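Local coordinates for uncharacterized protein (Lodderomyces elongisporus NRRL YB-4239, PDB 4EXJ) that is of unknown function but belongs to the glutathione S-transferase superfamily and probably resembles the yeast nitrogen-regulator homologue Ure2, at residues Phe104-Ala107 with Thr108-Ser112; Lys141-Ala144 with Phe145-Thr148. One frame throughout, in Å; residues are numbered along the deposited sequence.

Interaction 1: Phe104-Ala107 with Thr108-Ser112; sequences FYQA and TQFQS
Q109 lays its CB and CG over one face of the Y105 ring, one turn along helix 93-120 of the mainly helical GST C-terminal domain; CB stands 3.7 Å from the ring centroid, a CH-pi contact displaced toward the rim. Y105 turns its ring onto this neighbour with CG anti to the backbone N (chi1 -179°), and a glutamine suits the place because its methylenes cover the aromatic face while its amide turns back, NE2 making a weak bond to T108 OG1. That hydroxyl in turn donates to F104 O at 2.9 Å, from above the carbonyl plane, while T108 N reaches the same oxygen almost in line with the carbonyl. Thus F104 O is gripped twice, and threonine buries its hydroxyl with a partner at hand.

Across 108-112 the helix widens into a pi-type turn: Q111 N bonds Q106 O at 2.9 Å and S112 N bonds A107 O, both five residues back. Small A107 packs on T108 of the second subunit, and S112 OG hydrogen-bonds Q113 OE1 of that subunit. Q106 OE1 is held by K16 and N69; its NE2, beside the F110 ring, donates to a water 2.9 Å away that also accepts from Q111 NE2.

Interaction 2: Lys141-Ala144 with Phe145-Thr148; sequences KVFA and FMET
The sulfur of M146 approaches the F143 ring obliquely: SD is 4.0 Å from F143 CD1 and 5.2 Å from the ring centroid, while V142 CG1 lies over the centre of one face, 4.2 Å above the ring plane. The sulfur approach is a Met-aromatic contact between residues three apart on helix 129-149, whose side chains lie side by side and point the same way. On another flank of the helix, the F145 ring has V142 O at its edge, near the ring plane, and stacks with Y105 of helix 93-120.

M146 sets CG opposite its own carbonyl carbon (chi1 -67°), which with the extended chi2 brings CG and SD close to V142 O; the bend at chi3 turns only the terminal methyl. SD also meets V142 CG2 at 4.3 Å. A flexible, polarisable thioether fits well here, since its neighbours include F156, F168 of helix 163-179, and V195 and W198 of helix 193-203.

Regular i to i+4 bonds hold the backbone, including M146 N to V142 O at 2.9 Å and E147 N to F143 O at 2.8 Å. The chain of E147 bends at chi2, and its carboxylate accepts from the backbone N-H groups of N194 and V195, at the start of helix 193-203; an acidic group there would be expected to interact favourably with that helix's dipole.

On the exposed flank, small A144 lets water approach its carbonyl: one water donates to A144 O at 2.8 Å and also bonds T148 OG1. The chemistry is therefore divided round the helix, with sulfur, aromatic and branched aliphatic groups buried and a water-bridged carbonyl and hydroxyl on the exposed side.

Interaction 1 lies on helix 93-120 and interaction 2 on the later helix 129-149, their centres about 12 Å apart within the GST C-terminal domain. The two helices pack directly through these segments: Y105 OH comes within 3.2 Å of F145 CB, and F110 CD2 lies 3.8 Å from V142 CG1. Helix 163-179 adjoins both, receiving Y105, Q106 and F110 from one and F143 and M146 from the other, so the contacts share one helical core. Both also touch the second subunit, interaction 1 through its rings and small residues, interaction 2 through F145 and T148. The core of the domain is thereby continuous with the dimer interface.

Interaction 1: Phe104-Ala107 with Thr108-Ser112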
loop_
_atom_site.group_PDB
_atom_site.type_symbol
_atom_site.label_atom_id
_atom_site.label_comp_id
_atom_site.label_asym_id
_atom_site.label_seq_id
_atom_site.Cartn_x
_atom_site.Cartn_y
_atom_site.Cartn_z
ATOM N N PHE B 104 -2.785 -3.022 3.734
ATOM C CA PHE B 104 -2.260 -2.742 2.393
ATOM C C PHE B 104 -3.338 -2.164 1.490
ATOM O O PHE B 104 -3.103 -1.177 0.796
ATOM C CB PHE B 104 -1.635 -3.995 1.756
ATOM C CG PHE B 104 -0.180 -4.197 2.135
ATOM C CD1 PHE B 104 0.819 -3.541 1.440
ATOM C CD2 PHE B 104 0.167 -5.044 3.176
ATOM C CE1 PHE B 104 2.155 -3.728 1.791
ATOM C CE2 PHE B 104 1.494 -5.225 3.529
ATOM C CZ PHE B 104 2.467 -4.567 2.840
ATOM N N TYR B 105 -4.526 -2.757 1.533
ATOM C CA TYR B 105 -5.628 -2.294 0.692
ATOM C C TYR B 105 -6.006 -0.834 1.012
ATOM O O TYR B 105 -6.194 0.009 0.093
ATOM C CB TYR B 105 -6.846 -3.222 0.894
ATOM C CG TYR B 105 -8.003 -2.800 0.013
ATOM C CD1 TYR B 105 -8.878 -1.816 0.435
ATOM C CD2 TYR B 105 -8.189 -3.360 -1.248
ATOM C CE1 TYR B 105 -9.921 -1.388 -0.378
ATOM C CE2 TYR B 105 -9.235 -2.948 -2.072
ATOM C CZ TYR B 105 -10.094 -1.959 -1.621
ATOM O OH TYR B 105 -11.123 -1.513 -2.433
ATOM N N GLN B 106 -6.110 -0.514 2.301
ATOM C CA GLN B 106 -6.508 0.852 2.685
ATOM C C GLN B 106 -5.506 1.868 2.196
ATOM O O GLN B 106 -5.867 2.928 1.686
ATOM C CB GLN B 106 -6.768 0.978 4.191
ATOM C CG GLN B 106 -7.494 2.246 4.623
ATOM C CD GLN B 106 -6.612 3.481 4.664
ATOM O OE1 GLN B 106 -5.393 3.386 4.892
ATOM N NE2 GLN B 106 -7.214 4.647 4.458
ATOM N N ALA B 107 -4.230 1.526 2.319
ATOM C CA ALA B 107 -3.182 2.420 1.880
ATOM C C ALA B 107 -3.176 2.618 0.366
ATOM O O ALA B 107 -3.084 3.754 -0.097
ATOM C CB ALA B 107 -1.827 1.886 2.353
ATOM N N THR B 108 -3.285 1.527 -0.399
ATOM C CA THR B 108 -3.133 1.587 -1.864
ATOM C C THR B 108 -4.412 2.008 -2.553
ATOM O O THR B 108 -4.410 2.865 -3.429
ATOM C CB THR B 108 -2.645 0.239 -2.435
ATOM O OG1 THR B 108 -3.550 -0.808 -2.084
ATOM C CG2 THR B 108 -1.275 -0.140 -1.849
ATOM N N GLN B 109 -5.512 1.392 -2.167
ATOM C CA GLN B 109 -6.754 1.620 -2.889
ATOM C C GLN B 109 -7.607 2.756 -2.332
ATOM O O GLN B 109 -8.447 3.302 -3.063
ATOM C CB GLN B 109 -7.593 0.341 -2.933
ATOM C CG GLN B 109 -6.869 -0.859 -3.508
ATOM C CD GLN B 109 -6.165 -0.550 -4.816
ATOM O OE1 GLN B 109 -6.792 -0.114 -5.793
ATOM N NE2 GLN B 109 -4.853 -0.785 -4.848
ATOM N N PHE B 110 -7.487 3.064 -1.044
ATOM C CA PHE B 110 -8.212 4.227 -0.522
ATOM C C PHE B 110 -7.322 5.450 -0.541
ATOM O O PHE B 110 -7.527 6.336 -1.359
ATOM C CB PHE B 110 -8.841 3.986 0.869
ATOM C CG PHE B 110 -9.856 5.037 1.269
ATOM C CD1 PHE B 110 -9.463 6.346 1.563
ATOM C CD2 PHE B 110 -11.199 4.706 1.347
ATOM C CE1 PHE B 110 -10.412 7.320 1.927
ATOM C CE2 PHE B 110 -12.158 5.666 1.709
ATOM C CZ PHE B 110 -11.759 6.973 1.997
ATOM N N GLN B 111 -6.313 5.492 0.325
ATOM C CA GLN B 111 -5.564 6.732 0.467
ATOM C C GLN B 111 -4.830 7.098 -0.835
ATOM O O GLN B 111 -4.970 8.226 -1.347
ATOM C CB GLN B 111 -4.588 6.633 1.635
ATOM C CG GLN B 111 -3.739 7.916 1.821
ATOM C CD GLN B 111 -4.532 9.166 2.221
ATOM O OE1 GLN B 111 -4.303 10.255 1.664
ATOM N NE2 GLN B 111 -5.430 9.035 3.197
ATOM N N SER B 112 -4.046 6.162 -1.366
ATOM C CA SER B 112 -3.171 6.485 -2.508
ATOM C C SER B 112 -3.944 6.796 -3.791
ATOM O O SER B 112 -3.570 7.716 -4.522
ATOM C CB SER B 112 -2.190 5.344 -2.762
ATOM O OG SER B 112 -1.124 5.437 -1.831
HETATM O O HOH W 1 -6.014 7.272 4.966
#

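Interaction 2: Lys141-Ala144 with Phe145-Thr148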
loop_
_atom_site.group_PDB
_atom_site.type_symbol
_atom_site.label_atom_id
_atom_site.label_comp_id
_atom_site.label_asym_id
_atom_site.label_seq_id
_atom_site.Cartn_x
_atom_site.Cartn_y
_atom_site.Cartn_z
ATOM N N LYS B 141 -15.178 2.317 -6.625
ATOM C CA LYS B 141 -14.634 0.967 -6.449
ATOM C C LYS B 141 -14.346 0.644 -4.998
ATOM O O LYS B 141 -14.645 -0.463 -4.532
ATOM C CB LYS B 141 -13.327 0.789 -7.228
ATOM C CG LYS B 141 -13.524 0.519 -8.712
ATOM C CD LYS B 141 -12.193 0.491 -9.458
ATOM C CE LYS B 141 -12.414 0.488 -10.974
ATOM N NZ LYS B 141 -11.165 0.780 -11.741
ATOM N N VAL B 142 -13.698 1.578 -4.297
ATOM C CA VAL B 142 -13.344 1.323 -2.909
ATOM C C VAL B 142 -14.594 1.154 -2.037
ATOM O O VAL B 142 -14.631 0.292 -1.171
ATOM C CB VAL B 142 -12.311 2.381 -2.349
ATOM C CG1 VAL B 142 -12.972 3.639 -1.875
ATOM C CG2 VAL B 142 -11.466 1.778 -1.222
ATOM N N PHE B 143 -15.633 1.960 -2.284
ATOM C CA PHE B 143 -16.832 1.859 -1.477
ATOM C C PHE B 143 -17.603 0.574 -1.770
ATOM O O PHE B 143 -18.123 -0.032 -0.838
ATOM C CB PHE B 143 -17.728 3.108 -1.626
ATOM C CG PHE B 143 -17.119 4.346 -1.011
ATOM C CD1 PHE B 143 -16.525 4.278 0.237
ATOM C CD2 PHE B 143 -17.115 5.549 -1.686
ATOM C CE1 PHE B 143 -15.946 5.401 0.814
ATOM C CE2 PHE B 143 -16.519 6.674 -1.110
ATOM C CZ PHE B 143 -15.951 6.584 0.140
ATOM N N ALA B 144 -17.615 0.144 -3.029
ATOM C CA ALA B 144 -18.264 -1.140 -3.373
ATOM C C ALA B 144 -17.589 -2.276 -2.609
ATOM O O ALA B 144 -18.247 -3.166 -2.071
ATOM C CB ALA B 144 -18.232 -1.403 -4.856
ATOM N N PHE B 145 -16.262 -2.227 -2.556
ATOM C CA PHE B 145 -15.489 -3.233 -1.851
ATOM C C PHE B 145 -15.789 -3.206 -0.357
ATOM O O PHE B 145 -15.994 -4.245 0.271
ATOM C CB PHE B 145 -13.997 -2.981 -2.066
ATOM C CG PHE B 145 -13.117 -3.879 -1.257
ATOM C CD1 PHE B 145 -12.863 -5.168 -1.687
ATOM C CD2 PHE B 145 -12.559 -3.445 -0.070
ATOM C CE1 PHE B 145 -12.047 -6.006 -0.943
ATOM C CE2 PHE B 145 -11.766 -4.273 0.686
ATOM C CZ PHE B 145 -11.496 -5.556 0.241
ATOM N N MET B 146 -15.803 -2.005 0.231
ATOM C CA MET B 146 -16.009 -1.883 1.659
ATOM C C MET B 146 -17.418 -2.350 2.017
ATOM O O MET B 146 -17.628 -2.980 3.052
ATOM C CB MET B 146 -15.774 -0.443 2.134
ATOM C CG MET B 146 -14.304 -0.019 1.997
ATOM S SD MET B 146 -14.102 1.778 2.223
ATOM C CE MET B 146 -14.413 1.993 3.948
ATOM N N GLU B 147 -18.354 -2.044 1.134
ATOM C CA GLU B 147 -19.746 -2.389 1.384
ATOM C C GLU B 147 -19.880 -3.902 1.469
ATOM O O GLU B 147 -20.561 -4.425 2.360
ATOM C CB GLU B 147 -20.613 -1.813 0.274
ATOM C CG GLU B 147 -22.100 -2.117 0.448
ATOM C CD GLU B 147 -22.761 -1.208 1.475
ATOM O OE1 GLU B 147 -22.084 -0.331 2.037
ATOM O OE2 GLU B 147 -23.971 -1.355 1.727
ATOM N N THR B 148 -19.206 -4.588 0.556
ATOM C CA THR B 148 -19.188 -6.053 0.504
ATOM C C THR B 148 -18.495 -6.634 1.729
ATOM O O THR B 148 -19.020 -7.546 2.377
ATOM C CB THR B 148 -18.509 -6.576 -0.804
ATOM O OG1 THR B 148 -19.308 -6.231 -1.949
ATOM C CG2 THR B 148 -18.353 -8.112 -0.753
HETATM O O HOH W 2 -20.816 -3.747 -2.875
#